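Side-chain contact in N-acetylmuramoyl-l-alanine amidase (Bartonella henselae, PDB 3NE8), which probably hydrolyses the amide bond between N-acetylmuramic acid and L-alanine in peptidoglycan, as a zinc-dependent amidase of cell-wall remodelling: residues R66-K69 with A70-D74. Residues are numbered along the deposited sequence; the frame is centred on the assembly and turned at random.
Sequences RVKK and AQEFD
Lys68 and Glu72, one helical turn apart, reach across each other on the outer face of helix 63-72 and are modelled as a salt bridge, NZ to OE1, though the two atoms are implausibly close and both side chains have a second conformer, so its detail is doubtful. The lysine leaves the backbone with CG anti to N (chi1 176°) and bends only at its last torsion, which swings NZ toward the carboxylate. In the conformer described, Glu72 OE2 accepts from a water at 2.9 Å. Lys69 NZ donates to the same water at 3.2 Å, so in this conformer the second lysine meets the glutamate through solvent.

Round the helix, Val67 and Gln71 run side by side, with Val67 CG1 4.1 Å from Gln71 OE1; Gln71 NE2 is hydrogen-bonded to OD2 of Asp183. Beneath them the backbone keeps its i to i+4 bonding, including Glu72 N to Lys68 O at 2.8 Å, until a Schellman motif with positive phi at Asp74 ends the helix.

Phe73 turns its ring to the sheet, against Val8 of strand 5-11 and Ile50 and Ala52 of strand 49-53, with Arg6 in a cation-pi contact. Arg66 pairs with Asp10 near the end of strand 5-11, and Val67 rests on the loop at Ala181.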
ATOM      1  N   ARG A  66      -4.598  19.563  17.220  1.00 10.14           N
ATOM      2  CA  ARG A  66      -3.664  18.477  16.935  1.00  9.08           C
ATOM      3  C   ARG A  66      -3.545  18.271  15.420  1.00  9.65           C
ATOM      4  O   ARG A  66      -2.440  18.138  14.885  1.00  9.82           O
ATOM      5  CB  ARG A  66      -4.130  17.210  17.656  1.00 10.00           C
ATOM      6  CG  ARG A  66      -4.189  17.387  19.178  1.00  9.05           C
ATOM      7  CD  ARG A  66      -4.989  16.285  19.834  1.00  9.48           C
ATOM      8  NE  ARG A  66      -5.281  16.563  21.240  1.00 10.09           N
ATOM      9  CZ  ARG A  66      -4.641  16.013  22.268  1.00  8.96           C
ATOM     10  NH1 ARG A  66      -3.639  15.158  22.068  1.00  9.77           N
ATOM     11  NH2 ARG A  66      -4.989  16.338  23.510  1.00 10.57           N
ATOM     12  N   VAL A  67      -4.682  18.279  14.734  1.00  9.29           N
ATOM     13  CA  VAL A  67      -4.694  18.146  13.271  1.00  8.88           C
ATOM     14  C   VAL A  67      -3.955  19.315  12.621  1.00 10.74           C
ATOM     15  O   VAL A  67      -3.140  19.124  11.709  1.00 10.78           O
ATOM     16  CB  VAL A  67      -6.133  18.046  12.749  1.00  9.76           C
ATOM     17  CG1 VAL A  67      -6.164  18.066  11.221  1.00 13.15           C
ATOM     18  CG2 VAL A  67      -6.799  16.781  13.264  1.00 11.78           C
ATOM     19  N   LYS A  68      -4.215  20.524  13.098  1.00 10.86           N
ATOM     20  CA  LYS A  68      -3.568  21.711  12.555  0.55 11.10           C
ATOM     21  C   LYS A  68      -2.048  21.623  12.693  1.00 11.45           C
ATOM     22  O   LYS A  68      -1.308  22.013  11.794  1.00 12.53           O
ATOM     23  CB  LYS A  68      -4.112  22.955  13.257  0.55 13.59           C
ATOM     24  CG  LYS A  68      -3.466  24.271  12.854  0.55 14.86           C
ATOM     25  CD  LYS A  68      -4.214  25.437  13.495  0.55 20.63           C
ATOM     26  CE  LYS A  68      -3.448  26.746  13.375  0.55 28.02           C
ATOM     27  NZ  LYS A  68      -2.295  26.806  14.318  0.55 28.35           N
ATOM     28  N   LYS A  69      -1.578  21.110  13.824  1.00 11.46           N
ATOM     29  CA  LYS A  69      -0.138  20.978  14.033  1.00 12.35           C
ATOM     30  C   LYS A  69       0.485  20.018  13.019  1.00 11.08           C
ATOM     31  O   LYS A  69       1.576  20.271  12.513  1.00 13.44           O
ATOM     32  CB  LYS A  69       0.165  20.551  15.473  1.00 11.98           C
ATOM     33  CG  LYS A  69      -0.088  21.654  16.501  1.00 14.64           C
ATOM     34  CD  LYS A  69       0.082  21.132  17.925  1.00 14.51           C
ATOM     35  CE  LYS A  69      -0.138  22.221  18.974  1.00 17.29           C
ATOM     36  NZ  LYS A  69       0.802  23.363  18.811  1.00 19.85           N
ATOM     37  N   ALA A  70      -0.209  18.932  12.702  1.00 11.33           N
ATOM     38  CA  ALA A  70       0.282  17.996  11.700  1.00 11.03           C
ATOM     39  C   ALA A  70       0.401  18.690  10.339  1.00 11.02           C
ATOM     40  O   ALA A  70       1.393  18.512   9.635  1.00 12.32           O
ATOM     41  CB  ALA A  70      -0.642  16.788  11.612  1.00 12.30           C
ATOM     42  N   GLN A  71      -0.610  19.468   9.974  1.00 10.25           N
ATOM     43  CA  GLN A  71      -0.600  20.181   8.703  1.00 11.79           C
ATOM     44  C   GLN A  71       0.466  21.270   8.662  1.00 12.23           C
ATOM     45  O   GLN A  71       1.147  21.437   7.656  1.00 13.71           O
ATOM     46  CB  GLN A  71      -1.980  20.770   8.419  1.00 12.49           C
ATOM     47  CG  GLN A  71      -3.051  19.712   8.231  1.00 12.66           C
ATOM     48  CD  GLN A  71      -4.429  20.305   8.138  1.00 13.83           C
ATOM     49  OE1 GLN A  71      -4.811  21.142   8.953  1.00 16.62           O
ATOM     50  NE2 GLN A  71      -5.188  19.880   7.137  1.00 15.99           N
ATOM     51  N   GLU A  72       0.609  22.018   9.749  1.00 12.49           N
ATOM     52  CA  GLU A  72       1.616  23.072   9.828  0.57 13.10           C
ATOM     53  C   GLU A  72       3.030  22.520   9.665  1.00 13.26           C
ATOM     54  O   GLU A  72       3.921  23.201   9.147  1.00 15.79           O
ATOM     55  CB  GLU A  72       1.486  23.830  11.153  0.57 15.98           C
ATOM     56  CG  GLU A  72       0.234  24.689  11.238  0.57 21.83           C
ATOM     57  CD  GLU A  72      -0.005  25.262  12.627  0.57 28.32           C
ATOM     58  OE1 GLU A  72      -0.743  26.263  12.729  0.57 32.11           O
ATOM     59  OE2 GLU A  72       0.536  24.712  13.611  0.57 27.72           O
ATOM     60  N   PHE A  73       3.230  21.280  10.110  1.00 11.90           N
ATOM     61  CA  PHE A  73       4.534  20.619  10.035  1.00 10.68           C
ATOM     62  C   PHE A  73       4.778  20.019   8.646  1.00 11.08           C
ATOM     63  O   PHE A  73       5.852  19.469   8.391  1.00 13.15           O
ATOM     64  CB  PHE A  73       4.597  19.500  11.089  1.00 11.98           C
ATOM     65  CG  PHE A  73       5.990  18.993  11.382  1.00 11.21           C
ATOM     66  CD1 PHE A  73       6.899  19.796  12.044  1.00 12.77           C
ATOM     67  CD2 PHE A  73       6.368  17.702  11.051  1.00 12.33           C
ATOM     68  CE1 PHE A  73       8.182  19.336  12.335  1.00 13.27           C
ATOM     69  CE2 PHE A  73       7.639  17.234  11.352  1.00 12.46           C
ATOM     70  CZ  PHE A  73       8.544  18.052  11.993  1.00 15.81           C
ATOM     71  N   ASP A  74       3.789  20.079   7.756  1.00 11.82           N
ATOM     72  CA  ASP A  74       3.877  19.376   6.476  1.00 11.50           C
ATOM     73  C   ASP A  74       4.145  17.889   6.701  1.00 11.83           C
ATOM     74  O   ASP A  74       4.994  17.283   6.045  1.00 12.24           O
ATOM     75  CB  ASP A  74       4.940  20.005   5.565  1.00 13.36           C
ATOM     76  CG  ASP A  74       4.508  21.343   5.001  1.00 16.33           C
ATOM     77  OD1 ASP A  74       3.286  21.609   4.946  1.00 19.21           O
ATOM     78  OD2 ASP A  74       5.388  22.132   4.610  1.00 20.23           O
TER
HETATM   79  O   HOH W   1      -0.376  25.090  16.380  1.00 32.47           O